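Peptidase S15/CocE/NonD (Thaumarchaeota archaeon SCGC AB-539-E09, PDB 4PF1) is a serine peptidase of the S15 family with an alpha/beta-hydrolase fold, an aminopeptidase that probably removes residues from the amino ends of peptides. Local coordinates at residues 208-216 and 245-256; 115-123 and 162-172. All coordinates share one frame; numbering follows the deposited sequence.

Contact 1: residues 208-216 and 245-256; sequences LPYAYNQEA and AASRGMESIGFW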
loop_
_atom_site.group_PDB
_atom_site.type_symbol
_atom_site.label_atom_id
_atom_site.label_comp_id
_atom_site.label_asym_id
_atom_site.label_seq_id
_atom_site.Cartn_x
_atom_site.Cartn_y
_atom_site.Cartn_z
ATOM N N LEU A 208 -11.469 -16.298 26.196
ATOM C CA LEU A 208 -11.982 -15.243 27.088
ATOM C C LEU A 208 -12.738 -14.104 26.349
ATOM O O LEU A 208 -13.897 -13.876 26.698
ATOM C CB LEU A 208 -10.876 -14.660 27.990
ATOM C CG LEU A 208 -10.178 -15.636 28.951
ATOM C CD1 LEU A 208 -9.121 -14.923 29.768
ATOM C CD2 LEU A 208 -11.172 -16.307 29.884
ATOM N N PRO A 209 -12.157 -13.397 25.333
ATOM C CA PRO A 209 -12.928 -12.330 24.656
ATOM C C PRO A 209 -14.185 -12.854 23.955
ATOM O O PRO A 209 -15.219 -12.186 23.981
ATOM C CB PRO A 209 -11.930 -11.750 23.642
ATOM C CG PRO A 209 -10.587 -12.149 24.152
ATOM C CD PRO A 209 -10.791 -13.491 24.780
ATOM N N TYR A 210 -14.105 -14.064 23.364
ATOM C CA TYR A 210 -15.221 -14.696 22.656
ATOM C C TYR A 210 -16.361 -15.068 23.617
ATOM O O TYR A 210 -17.517 -14.783 23.311
ATOM C CB TYR A 210 -14.741 -15.930 21.876
ATOM C CG TYR A 210 -15.842 -16.647 21.126
ATOM C CD1 TYR A 210 -16.504 -17.734 21.692
ATOM C CD2 TYR A 210 -16.195 -16.267 19.834
ATOM C CE1 TYR A 210 -17.515 -18.401 21.005
ATOM C CE2 TYR A 210 -17.199 -16.935 19.134
ATOM C CZ TYR A 210 -17.854 -18.004 19.723
ATOM O OH TYR A 210 -18.837 -18.671 19.042
ATOM N N ALA A 211 -16.042 -15.703 24.769
ATOM C CA ALA A 211 -17.059 -16.054 25.767
ATOM C C ALA A 211 -17.726 -14.785 26.311
ATOM O O ALA A 211 -18.939 -14.760 26.472
ATOM C CB ALA A 211 -16.439 -16.859 26.902
ATOM N N TYR A 212 -16.939 -13.708 26.505
ATOM C CA TYR A 212 -17.432 -12.414 26.979
ATOM C C TYR A 212 -18.413 -11.806 25.980
ATOM O O TYR A 212 -19.528 -11.481 26.355
ATOM C CB TYR A 212 -16.250 -11.453 27.215
ATOM C CG TYR A 212 -16.609 -10.179 27.948
ATOM C CD1 TYR A 212 -17.047 -9.053 27.256
ATOM C CD2 TYR A 212 -16.431 -10.070 29.324
ATOM C CE1 TYR A 212 -17.342 -7.862 27.921
ATOM C CE2 TYR A 212 -16.712 -8.883 30.000
ATOM C CZ TYR A 212 -17.169 -7.782 29.295
ATOM O OH TYR A 212 -17.455 -6.612 29.958
ATOM N N ASN A 213 -17.994 -11.659 24.705
ATOM C CA ASN A 213 -18.794 -11.050 23.639
ATOM C C ASN A 213 -20.085 -11.823 23.357
ATOM O O ASN A 213 -21.152 -11.219 23.309
ATOM C CB ASN A 213 -17.958 -10.917 22.347
ATOM C CG ASN A 213 -16.840 -9.908 22.446
ATOM O OD1 ASN A 213 -16.882 -8.975 23.246
ATOM N ND2 ASN A 213 -15.805 -10.076 21.634
ATOM N N GLN A 214 -19.994 -13.145 23.199
ATOM C CA GLN A 214 -21.150 -13.991 22.889
ATOM C C GLN A 214 -22.054 -14.276 24.105
ATOM O O GLN A 214 -23.197 -14.704 23.909
ATOM C CB GLN A 214 -20.685 -15.339 22.287
ATOM C CG GLN A 214 -19.968 -15.227 20.933
ATOM C CD GLN A 214 -20.884 -14.798 19.814
ATOM O OE1 GLN A 214 -20.744 -13.711 19.257
ATOM N NE2 GLN A 214 -21.831 -15.648 19.450
ATOM N N GLU A 215 -21.553 -14.099 25.353
ATOM C CA GLU A 215 -22.364 -14.486 26.518
ATOM C C GLU A 215 -22.635 -13.386 27.561
ATOM O O GLU A 215 -23.399 -13.647 28.497
ATOM C CB GLU A 215 -21.763 -15.702 27.217
ATOM C CG GLU A 215 -21.664 -16.914 26.311
ATOM C CD GLU A 215 -21.433 -18.221 27.028
ATOM O OE1 GLU A 215 -20.934 -18.197 28.176
ATOM O OE2 GLU A 215 -21.797 -19.272 26.458
ATOM N N ALA A 216 -22.058 -12.173 27.419
ATOM C CA ALA A 216 -22.390 -11.101 28.372
ATOM C C ALA A 216 -23.861 -10.694 28.188
ATOM O O ALA A 216 -24.594 -10.569 29.169
ATOM C CB ALA A 216 -21.473 -9.899 28.179
ATOM N N ALA A 245 -9.835 -13.081 33.302
ATOM C CA ALA A 245 -11.289 -13.240 33.298
ATOM C C ALA A 245 -11.928 -12.469 34.464
ATOM O O ALA A 245 -12.968 -11.838 34.278
ATOM C CB ALA A 245 -11.654 -14.713 33.372
ATOM N N ALA A 246 -11.280 -12.488 35.647
ATOM C CA ALA A 246 -11.751 -11.765 36.833
ATOM C C ALA A 246 -11.633 -10.247 36.648
ATOM O O ALA A 246 -12.474 -9.517 37.166
ATOM C CB ALA A 246 -10.973 -12.203 38.064
ATOM N N SER A 247 -10.611 -9.772 35.883
ATOM C CA SER A 247 -10.416 -8.334 35.614
ATOM C C SER A 247 -11.551 -7.765 34.729
ATOM O O SER A 247 -11.767 -6.553 34.714
ATOM C CB SER A 247 -9.053 -8.075 34.968
ATOM O OG SER A 247 -8.990 -8.541 33.630
ATOM N N ARG A 248 -12.291 -8.651 34.031
ATOM C CA ARG A 248 -13.417 -8.272 33.173
ATOM C C ARG A 248 -14.765 -8.644 33.813
ATOM O O ARG A 248 -15.816 -8.386 33.219
ATOM C CB ARG A 248 -13.276 -8.926 31.780
ATOM C CG ARG A 248 -12.636 -8.013 30.732
ATOM C CD ARG A 248 -11.161 -7.792 30.993
ATOM N NE ARG A 248 -10.514 -7.086 29.892
ATOM C CZ ARG A 248 -9.271 -6.623 29.937
ATOM N NH1 ARG A 248 -8.541 -6.766 31.036
ATOM N NH2 ARG A 248 -8.752 -6.000 28.888
ATOM N N GLY A 249 -14.714 -9.197 35.034
ATOM C CA GLY A 249 -15.889 -9.614 35.795
ATOM C C GLY A 249 -16.676 -10.713 35.110
ATOM O O GLY A 249 -17.883 -10.572 34.901
ATOM N N MET A 250 -15.985 -11.809 34.734
ATOM C CA MET A 250 -16.570 -12.924 33.982
ATOM C C MET A 250 -17.044 -14.077 34.876
ATOM O O MET A 250 -17.357 -15.156 34.360
ATOM C CB MET A 250 -15.556 -13.454 32.951
ATOM C CG MET A 250 -15.269 -12.479 31.835
ATOM S SD MET A 250 -14.132 -13.131 30.595
ATOM C CE MET A 250 -15.164 -14.389 29.830
ATOM N N GLU A 251 -17.144 -13.844 36.199
ATOM C CA GLU A 251 -17.574 -14.857 37.169
ATOM C C GLU A 251 -18.994 -15.393 36.888
ATOM O O GLU A 251 -19.264 -16.554 37.189
ATOM C CB GLU A 251 -17.499 -14.309 38.607
ATOM C CG GLU A 251 -16.077 -14.156 39.132
ATOM C CD GLU A 251 -15.378 -12.842 38.820
ATOM O OE1 GLU A 251 -15.902 -12.061 37.993
ATOM O OE2 GLU A 251 -14.303 -12.593 39.410
ATOM N N SER A 252 -19.876 -14.560 36.287
ATOM C CA SER A 252 -21.269 -14.919 35.981
ATOM C C SER A 252 -21.461 -15.461 34.539
ATOM O O SER A 252 -22.557 -15.930 34.208
ATOM C CB SER A 252 -22.187 -13.720 36.209
ATOM O OG SER A 252 -21.848 -12.643 35.349
ATOM N N ILE A 253 -20.415 -15.393 33.690
ATOM C CA ILE A 253 -20.485 -15.900 32.309
ATOM C C ILE A 253 -20.312 -17.436 32.349
ATOM O O ILE A 253 -19.290 -17.934 32.821
ATOM C CB ILE A 253 -19.467 -15.172 31.379
ATOM C CG1 ILE A 253 -19.951 -13.728 31.083
ATOM C CG2 ILE A 253 -19.236 -15.951 30.069
ATOM C CD1 ILE A 253 -18.866 -12.735 30.809
ATOM N N GLY A 254 -21.355 -18.143 31.907
ATOM C CA GLY A 254 -21.474 -19.600 31.949
ATOM C C GLY A 254 -20.350 -20.429 31.360
ATOM O O GLY A 254 -19.919 -21.402 31.986
ATOM N N PHE A 255 -19.888 -20.087 30.135
ATOM C CA PHE A 255 -18.833 -20.871 29.489
ATOM C C PHE A 255 -17.487 -20.731 30.204
ATOM O O PHE A 255 -16.730 -21.701 30.222
ATOM C CB PHE A 255 -18.693 -20.551 27.991
ATOM C CG PHE A 255 -17.841 -21.552 27.243
ATOM C CD1 PHE A 255 -18.094 -22.919 27.339
ATOM C CD2 PHE A 255 -16.771 -21.132 26.459
ATOM C CE1 PHE A 255 -17.298 -23.844 26.656
ATOM C CE2 PHE A 255 -15.976 -22.058 25.779
ATOM C CZ PHE A 255 -16.244 -23.406 25.883
ATOM N N TRP A 256 -17.198 -19.558 30.826
ATOM C CA TRP A 256 -15.962 -19.390 31.604
ATOM C C TRP A 256 -15.995 -20.297 32.842
ATOM O O TRP A 256 -14.984 -20.924 33.171
ATOM C CB TRP A 256 -15.721 -17.920 32.013
ATOM C CG TRP A 256 -14.676 -17.755 33.088
ATOM C CD1 TRP A 256 -14.867 -17.261 34.344
ATOM C CD2 TRP A 256 -13.311 -18.209 33.039
ATOM N NE1 TRP A 256 -13.695 -17.326 35.064
ATOM C CE2 TRP A 256 -12.728 -17.920 34.292
ATOM C CE3 TRP A 256 -12.523 -18.833 32.054
ATOM C CZ2 TRP A 256 -11.384 -18.196 34.575
ATOM C CZ3 TRP A 256 -11.192 -19.105 32.334
ATOM C CH2 TRP A 256 -10.637 -18.793 33.583
HETATM O O HOH W 1 -15.982 -5.936 32.159
#
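E215 OE1 accepts the backbone N-H of F255 at 2.9 Å, with an N-H...O angle of 158° and through the syn lone pair, on the side of OE2. The bond joins helix 204-215 to the first turn of helix 254-261, within the helical region inserted between strands 178-184 and 287-292 of the alpha/beta-hydrolase sheet. I253 occupies the N-cap position there, so the carboxylate takes up an amide at a helix start, whose dipole would probably favour the negative charge. The carboxylate plane stands 77° from the F255 ring plane, and F255 CB lies 3.3 Å from E215 OE1. OE2 lies close to the like-charged D18 OD2 of the second subunit, which might raise the proton affinity of either group. Replacing E215 by an alanine removes the carboxylate, and would probably leave F255 N without this acceptor and uncover I253 CG2 and F255 CB where OE1 now rests on them.

Apolar side chains of the turn M250 to I253 pack against helix 204-215. M250 turns its methyl back at chi3 (69°), bringing CE to 3.4 Å from L208 O and 4.0 Å from A211 CB. Its SD lies beside the edge of the Y212 ring, a Met-aromatic contact. At the start of segment 208-216, L208 CD2 meets W256 CE3 at 3.6 Å, while A245 CB covers part of one face of the same indole. The Y212 ring swings away from its own backbone N, which carries it toward R248; F23 of the second subunit meets that ring at about a right angle. R248 O lies in the Y212 ring plane, 3.4 Å from CE2, and one water bridges Y212 OH and R248 O, 2.7 Å from each.

Contact 2: residues 115-123 and 162-172; sequences GYMMNKPLT and YEGYTTLMCTI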
loop_
_atom_site.group_PDB
_atom_site.type_symbol
_atom_site.label_atom_id
_atom_site.label_comp_id
_atom_site.label_asym_id
_atom_site.label_seq_id
_atom_site.Cartn_x
_atom_site.Cartn_y
_atom_site.Cartn_z
ATOM N N GLY A 115 -32.837 -19.777 26.370
ATOM C CA GLY A 115 -31.537 -19.678 27.016
ATOM C C GLY A 115 -30.414 -20.083 26.090
ATOM O O GLY A 115 -30.623 -20.868 25.155
ATOM N N TYR A 116 -29.213 -19.542 26.323
ATOM C CA TYR A 116 -28.090 -19.872 25.466
ATOM C C TYR A 116 -27.038 -20.687 26.202
ATOM O O TYR A 116 -26.479 -20.239 27.203
ATOM C CB TYR A 116 -27.467 -18.613 24.834
ATOM C CG TYR A 116 -26.275 -18.915 23.951
ATOM C CD1 TYR A 116 -26.422 -19.639 22.772
ATOM C CD2 TYR A 116 -24.989 -18.546 24.334
ATOM C CE1 TYR A 116 -25.324 -19.962 21.979
ATOM C CE2 TYR A 116 -23.882 -18.858 23.544
ATOM C CZ TYR A 116 -24.056 -19.562 22.364
ATOM O OH TYR A 116 -22.976 -19.876 21.581
ATOM N N MET A 117 -26.770 -21.890 25.679
ATOM C CA MET A 117 -25.740 -22.795 26.169
ATOM C C MET A 117 -24.700 -22.950 25.074
ATOM O O MET A 117 -25.047 -23.396 23.976
ATOM C CB MET A 117 -26.346 -24.159 26.550
ATOM C CG MET A 117 -27.027 -24.173 27.905
ATOM S SD MET A 117 -27.895 -25.737 28.219
ATOM C CE MET A 117 -26.514 -26.799 28.637
ATOM N N MET A 118 -23.446 -22.512 25.339
ATOM C CA MET A 118 -22.324 -22.578 24.388
ATOM C C MET A 118 -22.234 -23.978 23.779
ATOM O O MET A 118 -22.071 -24.944 24.517
ATOM C CB MET A 118 -21.000 -22.205 25.095
ATOM C CG MET A 118 -19.754 -22.336 24.209
ATOM S SD MET A 118 -19.583 -21.029 22.977
ATOM C CE MET A 118 -19.248 -19.603 24.043
ATOM N N ASN A 119 -22.381 -24.081 22.435
ATOM C CA ASN A 119 -22.354 -25.354 21.692
ATOM C C ASN A 119 -23.248 -26.386 22.387
ATOM O O ASN A 119 -22.779 -27.476 22.734
ATOM C CB ASN A 119 -20.913 -25.887 21.547
ATOM C CG ASN A 119 -19.988 -24.976 20.793
ATOM O OD1 ASN A 119 -19.125 -24.320 21.380
ATOM N ND2 ASN A 119 -20.115 -24.952 19.469
ATOM N N LYS A 120 -24.519 -26.004 22.657
ATOM C CA LYS A 120 -25.494 -26.824 23.381
ATOM C C LYS A 120 -25.429 -28.291 22.927
ATOM O O LYS A 120 -25.625 -28.576 21.741
ATOM C CB LYS A 120 -26.916 -26.266 23.210
ATOM C CG LYS A 120 -27.893 -26.775 24.256
ATOM C CD LYS A 120 -29.302 -26.360 23.937
ATOM C CE LYS A 120 -30.245 -26.713 25.055
ATOM N NZ LYS A 120 -31.647 -26.333 24.733
ATOM N N PRO A 121 -25.065 -29.224 23.840
ATOM C CA PRO A 121 -24.971 -30.635 23.439
ATOM C C PRO A 121 -26.343 -31.299 23.343
ATOM O O PRO A 121 -27.351 -30.685 23.696
ATOM C CB PRO A 121 -24.121 -31.258 24.550
ATOM C CG PRO A 121 -24.398 -30.424 25.752
ATOM C CD PRO A 121 -24.768 -29.043 25.280
ATOM N N LEU A 122 -26.378 -32.567 22.882
ATOM C CA LEU A 122 -27.608 -33.352 22.784
ATOM C C LEU A 122 -28.227 -33.576 24.157
ATOM O O LEU A 122 -27.496 -33.630 25.152
ATOM C CB LEU A 122 -27.326 -34.724 22.142
ATOM C CG LEU A 122 -27.042 -34.783 20.640
ATOM C CD1 LEU A 122 -26.870 -36.213 20.209
ATOM C CD2 LEU A 122 -28.171 -34.149 19.820
ATOM N N THR A 123 -29.565 -33.769 24.210
ATOM C CA THR A 123 -30.276 -34.058 25.461
ATOM C C THR A 123 -29.646 -35.284 26.127
ATOM O O THR A 123 -29.341 -36.269 25.449
ATOM C CB THR A 123 -31.791 -34.251 25.227
ATOM O OG1 THR A 123 -32.005 -35.310 24.295
ATOM C CG2 THR A 123 -32.481 -32.980 24.748
ATOM N N TYR A 162 -18.754 -22.711 14.144
ATOM C CA TYR A 162 -19.953 -22.942 14.965
ATOM C C TYR A 162 -21.126 -23.335 14.060
ATOM O O TYR A 162 -21.911 -24.213 14.415
ATOM C CB TYR A 162 -20.299 -21.684 15.781
ATOM C CG TYR A 162 -21.110 -21.934 17.038
ATOM C CD1 TYR A 162 -22.442 -22.343 16.964
ATOM C CD2 TYR A 162 -20.592 -21.638 18.296
ATOM C CE1 TYR A 162 -23.212 -22.519 18.115
ATOM C CE2 TYR A 162 -21.352 -21.811 19.452
ATOM C CZ TYR A 162 -22.666 -22.239 19.356
ATOM O OH TYR A 162 -23.422 -22.397 20.494
ATOM N N GLU A 163 -21.211 -22.711 12.866
ATOM C CA GLU A 163 -22.235 -23.027 11.866
ATOM C C GLU A 163 -21.989 -24.424 11.278
ATOM O O GLU A 163 -22.916 -25.049 10.775
ATOM C CB GLU A 163 -22.271 -21.962 10.759
ATOM C CG GLU A 163 -22.680 -20.587 11.266
ATOM C CD GLU A 163 -22.550 -19.443 10.278
ATOM O OE1 GLU A 163 -22.155 -19.689 9.116
ATOM O OE2 GLU A 163 -22.847 -18.293 10.670
ATOM N N GLY A 164 -20.745 -24.897 11.371
ATOM C CA GLY A 164 -20.359 -26.242 10.967
ATOM C C GLY A 164 -20.780 -27.247 12.018
ATOM O O GLY A 164 -21.209 -28.353 11.687
ATOM N N TYR A 165 -20.681 -26.846 13.303
ATOM C CA TYR A 165 -21.116 -27.641 14.455
ATOM C C TYR A 165 -22.636 -27.836 14.391
ATOM O O TYR A 165 -23.111 -28.950 14.596
ATOM C CB TYR A 165 -20.690 -26.957 15.779
ATOM C CG TYR A 165 -21.379 -27.488 17.019
ATOM C CD1 TYR A 165 -20.881 -28.595 17.697
ATOM C CD2 TYR A 165 -22.503 -26.852 17.543
ATOM C CE1 TYR A 165 -21.507 -29.084 18.843
ATOM C CE2 TYR A 165 -23.147 -27.344 18.680
ATOM C CZ TYR A 165 -22.637 -28.452 19.334
ATOM O OH TYR A 165 -23.240 -28.927 20.472
ATOM N N THR A 166 -23.392 -26.756 14.077
ATOM C CA THR A 166 -24.857 -26.836 13.972
ATOM C C THR A 166 -25.255 -27.692 12.766
ATOM O O THR A 166 -26.249 -28.404 12.845
ATOM C CB THR A 166 -25.508 -25.449 13.927
ATOM O OG1 THR A 166 -25.052 -24.742 12.779
ATOM C CG2 THR A 166 -25.256 -24.636 15.192
ATOM N N THR A 167 -24.443 -27.662 11.674
ATOM C CA THR A 167 -24.647 -28.476 10.465
ATOM C C THR A 167 -24.550 -29.974 10.833
ATOM O O THR A 167 -25.375 -30.771 10.381
ATOM C CB THR A 167 -23.625 -28.067 9.375
ATOM O OG1 THR A 167 -23.920 -26.745 8.922
ATOM C CG2 THR A 167 -23.606 -29.022 8.185
ATOM N N LEU A 168 -23.557 -30.341 11.671
ATOM C CA LEU A 168 -23.375 -31.719 12.137
ATOM C C LEU A 168 -24.563 -32.176 12.987
ATOM O O LEU A 168 -24.970 -33.337 12.900
ATOM C CB LEU A 168 -22.076 -31.860 12.949
ATOM C CG LEU A 168 -20.758 -31.666 12.200
ATOM C CD1 LEU A 168 -19.606 -31.564 13.175
ATOM C CD2 LEU A 168 -20.510 -32.796 11.196
ATOM N N MET A 169 -25.132 -31.253 13.793
ATOM C CA MET A 169 -26.275 -31.549 14.662
ATOM C C MET A 169 -27.563 -31.814 13.851
ATOM O O MET A 169 -28.477 -32.454 14.367
ATOM C CB MET A 169 -26.495 -30.420 15.679
ATOM C CG MET A 169 -25.489 -30.432 16.826
ATOM S SD MET A 169 -25.712 -31.851 17.932
ATOM C CE MET A 169 -24.482 -31.527 19.112
ATOM N N CYS A 170 -27.609 -31.374 12.566
ATOM C CA CYS A 170 -28.751 -31.610 11.664
ATOM C C CYS A 170 -28.862 -33.104 11.308
ATOM O O CYS A 170 -29.953 -33.574 10.975
ATOM C CB CYS A 170 -28.634 -30.759 10.400
ATOM S SG CYS A 170 -28.624 -28.970 10.697
ATOM N N THR A 171 -27.730 -33.833 11.361
ATOM C CA THR A 171 -27.634 -35.248 10.981
ATOM C C THR A 171 -28.071 -36.209 12.113
ATOM O O THR A 171 -28.170 -37.413 11.869
ATOM C CB THR A 171 -26.210 -35.583 10.493
ATOM O OG1 THR A 171 -25.312 -35.623 11.603
ATOM C CG2 THR A 171 -25.705 -34.615 9.443
ATOM N N ILE A 172 -28.322 -35.686 13.335
ATOM C CA ILE A 172 -28.798 -36.502 14.466
ATOM C C ILE A 172 -30.325 -36.518 14.416
ATOM O O ILE A 172 -30.938 -35.446 14.433
ATOM C CB ILE A 172 -28.248 -35.986 15.831
ATOM C CG1 ILE A 172 -26.690 -35.921 15.845
ATOM C CG2 ILE A 172 -28.804 -36.804 17.015
ATOM C CD1 ILE A 172 -25.932 -37.268 15.548
HETATM O O HOH W 2 -25.706 -23.378 21.280
#
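Hydrogen bonds converge on Y162 OH, at the tip of the first side chain of helix 162-169. This helix follows strand 154-160 of the alpha/beta-hydrolase fold, directly after S161, the probable nucleophile of a Ser-His-Asp triad. N119 N donates to Y162 OH at 2.8 Å with an N-H...O angle of 146°; Y116 OH is hydrogen-bonded to it at 2.8 Å, and a water links it to M117 O. These three partners restrain the phenol at its oxygen. Y165 OH lies 2.7 Å from K120 O, within hydrogen-bonding range, and equally near N119 O, so its one proton is not assigned.

Packing over ring faces centres on N119, whose side chain lies between the two tyrosines: ND2 sits 3.4 Å above one face of Y162, the amide tilted 25° from that ring, and also lies over Y165. N119 CB makes a CH-pi contact with Y165, 24° off the normal. M118 SD lies at the edge of Y162, a Met-aromatic contact.

The apolar end belongs to L122: CD2 touches M169 SD at 3.9 Å, and both methyls reach I172 CG2, CD1 at 3.8 Å.

How the contacts relate
Both contacts are buried, but the centre of contact 2 lies nearer the centre of the chain, about 16 Å against about 21 Å for the centre of contact 1. Contact 2 fixes a loop to the helix that follows a central strand and relies on tyrosine hydroxyls and ring faces; contact 1 joins helices of the inserted region, mainly through apolar packing and a single carboxylate-to-amide bond. They share no segment yet touch: E215 OE2 reaches M118 CB at 3.3 Å, F255 CD1 packs on M118 CG at 3.6 Å, and Y210 OH lies 3.5 Å from Y162 CD2. D18 of the second subunit approaches both, accepting from M118 N and lying near E215.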